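Local coordinates for beta-hydroxyacyl-(Acyl-carrier-protein) dehydratase FabA/FabZ (Xenorhabdus doucetiae, PDB 6QSR) that probably serves as a hotdog-fold 3-hydroxyacyl-ACP dehydratase in the ApeI:P heterocomplex, which takes part in the type II polyketide biosynthesis of aryl polyene pigments, at residues L26-Y31 with V39-V44; R30-E35 with M83-G88. All blocks are in the same frame, centred on the assembly; numbering follows the deposited sequence.

Contact 1 of 2, residues L26-Y31 with V39-V44; sequences LPVDRY and VLLEQV. With NA (sodium ion), chain C.
An apolar contact, supplemented by one water bridge, lays the short 3-10 turn of 28-31 against the chain that leads into strand 43-48, near the N-terminus of the modelled chain. Val28 carries it. Its CG1 occupies the crowded position between the backbone N and the carbonyl carbon (chi1 70°) and is thrust at the main chain, where it sits only 3.2 Å from Leu41 O, a tight fit. The other branch, CG2, anti to the backbone N, meets Val44 CG2 at 3.6 Å. That same Val44 methyl also reaches the Tyr31 ring, with CE2 3.9 Å away and the approach oblique. Tyr31 is held in turn by its OH, which accepts a bond from Leu26 N (2.9 Å). In this hotdog-family chain the strand opens with a classic beta bulge, Glu42 and Gln43 both facing Gln55 of strand 51-57. Water 1 joins the two segments by donating to Leu26 O (2.9 Å) and accepting from Val44 N. Beyond Val28, Asp29 CB rests on Val39 CG2 at 4.0 Å. Asp29 O binds the sodium ion at 2.4 Å, while its carboxylate OD2 takes a bond from water 2, itself a sodium ligand.

Contact 2 of 2, residues R30-E35 with M83-G88; sequences RYLPHE and MAQAIG. With NA (sodium ion), chain C.
Gly88 O is gripped by two donors, water 4 at 2.7 Å and the hydroxyl OG of Ser91 one turn further along helix 79-97. Water 4 gives its second hydrogen to Tyr31 O, so it holds two carbonyl oxygens that could not bond each other. Beside this bridge Leu32, with CG anti to its carbonyl carbon, pushes CD2 onto the bare backbone of Gly88, 3.4 Å from its carbonyl carbon C. The absence of a side chain on the glycine makes room for that methyl. Leu32 crosses the extended Gln85 chain at about a right angle, its CD1 lying 3.9 Å from Gln85 OE1. Gln85 then passes over one face of the His34 ring: its CG makes a CH-pi contact 4.2 Å from the ring centroid, 25° off the normal, while NE2 approaches His34 CD2 with ring and amide planes 46° apart. Gln85 OE1 accepts from Leu40 N and its NE2 donates to Glu81, which fixes the amide's rotation. Phe33 of the neighbouring subunit meets the same imidazole edge-to-face. A Leu-Pro-His loop that precedes the first long strand and packs on the central helix beside the partner subunit recalls the N-terminal Leu-Pro-His motif of FabZ-type hotdog dehydratases; here the backbone carbonyls of Leu32 and His34 help to build the sodium site.

Overall arrangement
The two contacts lie side by side, their centres about 7 Å apart, and both start from the N-terminal loop, sharing Arg30 and Tyr31. Contact 1 folds that loop onto residues only a little later, at the start of strand 43-48; contact 2 reaches across 47 intervening residues to helix 79-97, the long helix packed in the hotdog sheet. The bond from Leu40 N to Gln85 OE1 and the packing of Leu41 CD1 along the helix backbone join them directly. One sodium ion, held by the carbonyls of Asp29, Leu32 and His34, ties the loop together on the side turned away from the helix. The loop is thereby held to strand and helix at once, with its later part facing the partner subunit.

Contact 1 of 2, residues L26-Y31 with V39-V44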
ATOM      1  N   LEU B  26       5.102  -8.331 -21.366  1.00 29.82           N
ATOM      2  CA  LEU B  26       6.170  -7.363 -21.130  1.00 31.44           C
ATOM      3  C   LEU B  26       6.656  -7.462 -19.676  1.00 30.67           C
ATOM      4  O   LEU B  26       5.969  -8.062 -18.830  1.00 27.65           O
ATOM      5  CB  LEU B  26       5.679  -5.938 -21.405  1.00 33.67           C
ATOM      6  CG  LEU B  26       5.332  -5.583 -22.856  1.00 37.50           C
ATOM      7  CD1 LEU B  26       4.475  -4.330 -22.909  1.00 39.19           C
ATOM      8  CD2 LEU B  26       6.595  -5.408 -23.691  1.00 38.78           C
ATOM      9  N   PRO B  27       7.846  -6.897 -19.380  1.00 32.07           N
ATOM     10  CA  PRO B  27       8.275  -6.757 -17.984  1.00 35.29           C
ATOM     11  C   PRO B  27       7.199  -6.035 -17.171  1.00 34.73           C
ATOM     12  O   PRO B  27       6.592  -5.086 -17.668  1.00 34.05           O
ATOM     13  CB  PRO B  27       9.555  -5.919 -18.089  1.00 37.22           C
ATOM     14  CG  PRO B  27      10.083  -6.207 -19.450  1.00 35.28           C
ATOM     15  CD  PRO B  27       8.887  -6.449 -20.324  1.00 32.15           C
ATOM     16  N   VAL B  28       6.940  -6.496 -15.952  1.00 31.88           N
ATOM     17  CA  VAL B  28       5.768  -6.031 -15.194  1.00 28.10           C
ATOM     18  C   VAL B  28       5.708  -4.492 -15.012  1.00 27.72           C
ATOM     19  O   VAL B  28       4.625  -3.898 -15.058  1.00 26.86           O
ATOM     20  CB  VAL B  28       5.612  -6.828 -13.869  1.00 30.15           C
ATOM     21  CG1 VAL B  28       6.697  -6.495 -12.863  1.00 29.26           C
ATOM     22  CG2 VAL B  28       4.231  -6.629 -13.268  1.00 32.88           C
ATOM     23  N   ASP B  29       6.865  -3.849 -14.868  1.00 29.13           N
ATOM     24  CA  ASP B  29       6.946  -2.372 -14.808  1.00 30.20           C
ATOM     25  C   ASP B  29       6.364  -1.641 -16.033  1.00 28.85           C
ATOM     26  O   ASP B  29       5.908  -0.505 -15.902  1.00 29.93           O
ATOM     27  CB  ASP B  29       8.389  -1.905 -14.538  1.00 34.13           C
ATOM     28  CG  ASP B  29       9.304  -2.067 -15.745  1.00 36.76           C
ATOM     29  OD1 ASP B  29       9.961  -3.115 -15.855  1.00 38.44           O
ATOM     30  OD2 ASP B  29       9.360  -1.149 -16.588  1.00 38.99           O
ATOM     31  N   ARG B  30       6.381  -2.275 -17.206  1.00 30.57           N
ATOM     32  CA  ARG B  30       5.822  -1.678 -18.432  1.00 32.09           C
ATOM     33  C   ARG B  30       4.288  -1.500 -18.419  1.00 28.92           C
ATOM     34  O   ARG B  30       3.752  -0.698 -19.183  1.00 28.38           O
ATOM     35  CB  ARG B  30       6.234  -2.496 -19.668  1.00 36.25           C
ATOM     36  CG  ARG B  30       7.739  -2.649 -19.877  1.00 41.65           C
ATOM     37  CD  ARG B  30       8.443  -1.324 -20.131  1.00 49.19           C
ATOM     38  NE  ARG B  30       9.840  -1.527 -20.528  1.00 57.31           N
ATOM     39  CZ  ARG B  30      10.260  -1.853 -21.754  1.00 64.09           C
ATOM     40  NH1 ARG B  30      11.564  -2.010 -21.978  1.00 67.65           N
ATOM     41  NH2 ARG B  30       9.400  -2.028 -22.764  1.00 63.04           N
ATOM     42  N   TYR B  31       3.591  -2.242 -17.557  1.00 27.46           N
ATOM     43  CA  TYR B  31       2.144  -2.112 -17.381  1.00 26.61           C
ATOM     44  C   TYR B  31       1.710  -1.104 -16.294  1.00 26.74           C
ATOM     45  O   TYR B  31       0.509  -0.866 -16.126  1.00 26.71           O
ATOM     46  CB  TYR B  31       1.543  -3.486 -17.059  1.00 25.42           C
ATOM     47  CG  TYR B  31       1.761  -4.522 -18.142  1.00 26.70           C
ATOM     48  CD1 TYR B  31       1.047  -4.465 -19.342  1.00 27.67           C
ATOM     49  CD2 TYR B  31       2.664  -5.573 -17.964  1.00 28.73           C
ATOM     50  CE1 TYR B  31       1.231  -5.419 -20.335  1.00 28.13           C
ATOM     51  CE2 TYR B  31       2.856  -6.533 -18.948  1.00 28.90           C
ATOM     52  CZ  TYR B  31       2.142  -6.454 -20.132  1.00 29.05           C
ATOM     53  OH  TYR B  31       2.344  -7.409 -21.101  1.00 28.52           O
ATOM     54  N   VAL B  39       8.248  -0.406  -7.890  1.00 25.10           N
ATOM     55  CA  VAL B  39       7.552  -1.539  -8.493  1.00 23.60           C
ATOM     56  C   VAL B  39       7.867  -2.716  -7.599  1.00 23.15           C
ATOM     57  O   VAL B  39       9.031  -3.102  -7.466  1.00 24.25           O
ATOM     58  CB  VAL B  39       8.021  -1.820  -9.928  1.00 22.63           C
ATOM     59  CG1 VAL B  39       7.366  -3.085 -10.476  1.00 20.84           C
ATOM     60  CG2 VAL B  39       7.730  -0.627 -10.818  1.00 21.94           C
ATOM     61  N   LEU B  40       6.829  -3.288  -6.995  1.00 21.28           N
ATOM     62  CA  LEU B  40       6.983  -4.342  -6.004  1.00 21.44           C
ATOM     63  C   LEU B  40       6.528  -5.713  -6.536  1.00 20.92           C
ATOM     64  O   LEU B  40       6.202  -6.594  -5.758  1.00 22.01           O
ATOM     65  CB  LEU B  40       6.229  -3.962  -4.716  1.00 22.45           C
ATOM     66  CG  LEU B  40       6.992  -3.020  -3.776  1.00 22.08           C
ATOM     67  CD1 LEU B  40       6.920  -1.568  -4.242  1.00 19.85           C
ATOM     68  CD2 LEU B  40       6.479  -3.145  -2.352  1.00 21.26           C
ATOM     69  N   LEU B  41       6.529  -5.884  -7.859  1.00 20.25           N
ATOM     70  CA  LEU B  41       6.272  -7.181  -8.492  1.00 19.44           C
ATOM     71  C   LEU B  41       7.394  -7.452  -9.483  1.00 19.51           C
ATOM     72  O   LEU B  41       8.039  -6.522  -9.958  1.00 21.94           O
ATOM     73  CB  LEU B  41       4.916  -7.191  -9.211  1.00 18.94           C
ATOM     74  CG  LEU B  41       3.691  -6.741  -8.411  1.00 17.15           C
ATOM     75  CD1 LEU B  41       2.494  -6.541  -9.332  1.00 16.84           C
ATOM     76  CD2 LEU B  41       3.374  -7.753  -7.325  1.00 17.06           C
ATOM     77  N   GLU B  42       7.603  -8.724  -9.800  1.00 20.54           N
ATOM     78  CA  GLU B  42       8.677  -9.157 -10.704  1.00 23.03           C
ATOM     79  C   GLU B  42       8.208  -9.823 -11.999  1.00 24.23           C
ATOM     80  O   GLU B  42       8.892  -9.715 -13.003  1.00 24.99           O
ATOM     81  CB  GLU B  42       9.641 -10.076  -9.945  1.00 24.13           C
ATOM     82  CG  GLU B  42      10.468  -9.306  -8.924  1.00 25.18           C
ATOM     83  CD  GLU B  42      11.310 -10.166  -7.998  1.00 28.50           C
ATOM     84  OE1 GLU B  42      10.964 -11.341  -7.751  1.00 30.79           O
ATOM     85  OE2 GLU B  42      12.326  -9.641  -7.489  1.00 30.20           O
ATOM     86  N   GLN B  43       7.054 -10.489 -11.990  1.00 25.75           N
ATOM     87  CA  GLN B  43       6.629 -11.301 -13.129  1.00 27.76           C
ATOM     88  C   GLN B  43       5.105 -11.258 -13.320  1.00 25.83           C
ATOM     89  O   GLN B  43       4.361 -11.456 -12.356  1.00 23.83           O
ATOM     90  CB  GLN B  43       7.082 -12.738 -12.868  1.00 32.15           C
ATOM     91  CG  GLN B  43       6.909 -13.712 -14.018  1.00 41.98           C
ATOM     92  CD  GLN B  43       8.202 -14.039 -14.739  1.00 50.24           C
ATOM     93  OE1 GLN B  43       9.027 -13.161 -15.007  1.00 55.38           O
ATOM     94  NE2 GLN B  43       8.383 -15.316 -15.064  1.00 52.78           N
ATOM     95  N   VAL B  44       4.653 -10.989 -14.553  1.00 22.79           N
ATOM     96  CA  VAL B  44       3.242 -11.205 -14.930  1.00 21.60           C
ATOM     97  C   VAL B  44       3.122 -12.677 -15.329  1.00 21.08           C
ATOM     98  O   VAL B  44       3.832 -13.132 -16.224  1.00 23.79           O
ATOM     99  CB  VAL B  44       2.776 -10.327 -16.118  1.00 20.66           C
ATOM    100  CG1 VAL B  44       1.273 -10.454 -16.326  1.00 21.04           C
ATOM    101  CG2 VAL B  44       3.113  -8.869 -15.891  1.00 20.09           C
TER
HETATM  102 NA    NA C 201       6.382   1.742 -15.253  1.00 33.12          NA
HETATM  103  O   HOH W   1       6.335  -9.888 -16.638  1.00 25.88           O
HETATM  104  O   HOH W   2       8.751   1.450 -15.755  1.00 34.78           O
HETATM  105  O   HOH W   3       6.465   3.430 -16.692  1.00 34.34           O

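Contact 2 of 2, residues R30-E35 with M83-G88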
ATOM      1  N   ARG B  30       6.381  -2.275 -17.206  1.00 30.57           N
ATOM      2  CA  ARG B  30       5.822  -1.678 -18.432  1.00 32.09           C
ATOM      3  C   ARG B  30       4.288  -1.500 -18.419  1.00 28.92           C
ATOM      4  O   ARG B  30       3.752  -0.698 -19.183  1.00 28.38           O
ATOM      5  CB  ARG B  30       6.234  -2.496 -19.668  1.00 36.25           C
ATOM      6  CG  ARG B  30       7.739  -2.649 -19.877  1.00 41.65           C
ATOM      7  CD  ARG B  30       8.443  -1.324 -20.131  1.00 49.19           C
ATOM      8  NE  ARG B  30       9.840  -1.527 -20.528  1.00 57.31           N
ATOM      9  CZ  ARG B  30      10.260  -1.853 -21.754  1.00 64.09           C
ATOM     10  NH1 ARG B  30      11.564  -2.010 -21.978  1.00 67.65           N
ATOM     11  NH2 ARG B  30       9.400  -2.028 -22.764  1.00 63.04           N
ATOM     12  N   TYR B  31       3.591  -2.242 -17.557  1.00 27.46           N
ATOM     13  CA  TYR B  31       2.144  -2.112 -17.381  1.00 26.61           C
ATOM     14  C   TYR B  31       1.710  -1.104 -16.294  1.00 26.74           C
ATOM     15  O   TYR B  31       0.509  -0.866 -16.126  1.00 26.71           O
ATOM     16  CB  TYR B  31       1.543  -3.486 -17.059  1.00 25.42           C
ATOM     17  CG  TYR B  31       1.761  -4.522 -18.142  1.00 26.70           C
ATOM     18  CD1 TYR B  31       1.047  -4.465 -19.342  1.00 27.67           C
ATOM     19  CD2 TYR B  31       2.664  -5.573 -17.964  1.00 28.73           C
ATOM     20  CE1 TYR B  31       1.231  -5.419 -20.335  1.00 28.13           C
ATOM     21  CE2 TYR B  31       2.856  -6.533 -18.948  1.00 28.90           C
ATOM     22  CZ  TYR B  31       2.142  -6.454 -20.132  1.00 29.05           C
ATOM     23  OH  TYR B  31       2.344  -7.409 -21.101  1.00 28.52           O
ATOM     24  N   LEU B  32       2.671  -0.528 -15.565  1.00 25.92           N
ATOM     25  CA  LEU B  32       2.398   0.377 -14.439  1.00 24.11           C
ATOM     26  C   LEU B  32       2.920   1.789 -14.681  1.00 24.13           C
ATOM     27  O   LEU B  32       3.962   1.954 -15.311  1.00 25.99           O
ATOM     28  CB  LEU B  32       3.077  -0.167 -13.174  1.00 21.38           C
ATOM     29  CG  LEU B  32       2.542  -1.520 -12.688  1.00 20.14           C
ATOM     30  CD1 LEU B  32       3.443  -2.101 -11.611  1.00 20.85           C
ATOM     31  CD2 LEU B  32       1.127  -1.350 -12.175  1.00 19.60           C
ATOM     32  N   PRO B  33       2.231   2.812 -14.133  1.00 23.92           N
ATOM     33  CA  PRO B  33       2.853   4.142 -14.102  1.00 26.14           C
ATOM     34  C   PRO B  33       4.077   4.185 -13.168  1.00 27.11           C
ATOM     35  O   PRO B  33       4.977   4.996 -13.366  1.00 27.72           O
ATOM     36  CB  PRO B  33       1.728   5.043 -13.598  1.00 25.18           C
ATOM     37  CG  PRO B  33       0.823   4.151 -12.824  1.00 23.43           C
ATOM     38  CD  PRO B  33       0.938   2.783 -13.421  1.00 22.48           C
ATOM     39  N   HIS B  34       4.088   3.286 -12.181  1.00 27.02           N
ATOM     40  CA  HIS B  34       5.185   3.094 -11.225  1.00 24.80           C
ATOM     41  C   HIS B  34       6.500   2.845 -11.937  1.00 26.29           C
ATOM     42  O   HIS B  34       6.519   2.248 -13.018  1.00 26.80           O
ATOM     43  CB  HIS B  34       4.936   1.871 -10.316  1.00 20.53           C
ATOM     44  CG  HIS B  34       3.628   1.892  -9.585  1.00 19.74           C
ATOM     45  ND1 HIS B  34       2.412   1.849 -10.234  1.00 19.35           N
ATOM     46  CD2 HIS B  34       3.348   1.896  -8.261  1.00 18.39           C
ATOM     47  CE1 HIS B  34       1.439   1.850  -9.341  1.00 19.44           C
ATOM     48  NE2 HIS B  34       1.981   1.887  -8.138  1.00 18.92           N
ATOM     49  N   GLU B  35       7.588   3.294 -11.321  1.00 26.68           N
ATOM     50  CA  GLU B  35       8.940   2.960 -11.751  1.00 28.93           C
ATOM     51  C   GLU B  35       9.766   2.542 -10.541  1.00 27.99           C
ATOM     52  O   GLU B  35       9.435   2.899  -9.400  1.00 26.27           O
ATOM     53  CB  GLU B  35       9.585   4.160 -12.452  1.00 30.85           C
ATOM     54  CG  GLU B  35       8.931   4.480 -13.785  1.00 32.08           C
ATOM     55  CD  GLU B  35       9.576   5.637 -14.524  1.00 37.19           C
ATOM     56  OE1 GLU B  35      10.542   6.236 -14.005  1.00 39.17           O
ATOM     57  OE2 GLU B  35       9.102   5.942 -15.640  1.00 39.55           O
ATOM     58  N   MET B  83      -0.942  -6.336  -3.924  1.00 18.98           N
ATOM     59  CA  MET B  83      -2.289  -6.509  -4.503  1.00 20.83           C
ATOM     60  C   MET B  83      -2.732  -5.318  -5.351  1.00 20.41           C
ATOM     61  O   MET B  83      -3.310  -5.499  -6.436  1.00 21.35           O
ATOM     62  CB  MET B  83      -3.309  -6.802  -3.405  1.00 23.15           C
ATOM     63  CG  MET B  83      -3.202  -8.214  -2.863  1.00 25.66           C
ATOM     64  SD  MET B  83      -4.423  -8.554  -1.576  1.00 34.11           S
ATOM     65  CE  MET B  83      -3.532  -8.045  -0.127  1.00 33.52           C
ATOM     66  N   ALA B  84      -2.439  -4.113  -4.868  1.00 19.45           N
ATOM     67  CA  ALA B  84      -2.747  -2.885  -5.597  1.00 18.99           C
ATOM     68  C   ALA B  84      -2.032  -2.844  -6.938  1.00 19.12           C
ATOM     69  O   ALA B  84      -2.645  -2.524  -7.972  1.00 18.72           O
ATOM     70  CB  ALA B  84      -2.371  -1.666  -4.768  1.00 19.33           C
ATOM     71  N   GLN B  85      -0.750  -3.193  -6.929  1.00 18.03           N
ATOM     72  CA  GLN B  85       0.035  -3.196  -8.160  1.00 19.45           C
ATOM     73  C   GLN B  85      -0.404  -4.277  -9.136  1.00 18.52           C
ATOM     74  O   GLN B  85      -0.359  -4.048 -10.335  1.00 20.11           O
ATOM     75  CB  GLN B  85       1.534  -3.269  -7.871  1.00 18.95           C
ATOM     76  CG  GLN B  85       2.055  -1.943  -7.351  1.00 21.09           C
ATOM     77  CD  GLN B  85       3.558  -1.892  -7.189  1.00 20.85           C
ATOM     78  OE1 GLN B  85       4.299  -2.633  -7.842  1.00 22.48           O
ATOM     79  NE2 GLN B  85       4.019  -1.008  -6.319  1.00 21.49           N
ATOM     80  N   ALA B  86      -0.862  -5.425  -8.633  1.00 17.75           N
ATOM     81  CA  ALA B  86      -1.438  -6.453  -9.496  1.00 18.19           C
ATOM     82  C   ALA B  86      -2.666  -5.929 -10.243  1.00 18.29           C
ATOM     83  O   ALA B  86      -2.830  -6.208 -11.428  1.00 18.65           O
ATOM     84  CB  ALA B  86      -1.796  -7.704  -8.697  1.00 16.64           C
ATOM     85  N   ILE B  87      -3.486  -5.132  -9.559  1.00 17.92           N
ATOM     86  CA  ILE B  87      -4.652  -4.494 -10.166  1.00 18.43           C
ATOM     87  C   ILE B  87      -4.165  -3.499 -11.222  1.00 20.13           C
ATOM     88  O   ILE B  87      -4.754  -3.393 -12.306  1.00 21.77           O
ATOM     89  CB  ILE B  87      -5.555  -3.785  -9.113  1.00 17.72           C
ATOM     90  CG1 ILE B  87      -6.169  -4.799  -8.138  1.00 16.85           C
ATOM     91  CG2 ILE B  87      -6.672  -2.996  -9.802  1.00 19.87           C
ATOM     92  CD1 ILE B  87      -6.674  -4.172  -6.850  1.00 16.74           C
ATOM     93  N   GLY B  88      -3.099  -2.771 -10.892  1.00 19.58           N
ATOM     94  CA  GLY B  88      -2.418  -1.884 -11.838  1.00 19.25           C
ATOM     95  C   GLY B  88      -1.942  -2.563 -13.112  1.00 20.33           C
ATOM     96  O   GLY B  88      -2.083  -2.001 -14.205  1.00 22.27           O
TER
HETATM   97 NA    NA C 201       6.382   1.742 -15.253  1.00 33.12          NA
HETATM   98  O   HOH W   4      -1.558   0.542 -14.891  1.00 31.81           O
HETATM   99  O   HOH W   2       8.751   1.450 -15.755  1.00 34.78           O
HETATM  100  O   HOH W   3       6.465   3.430 -16.692  1.00 34.34           O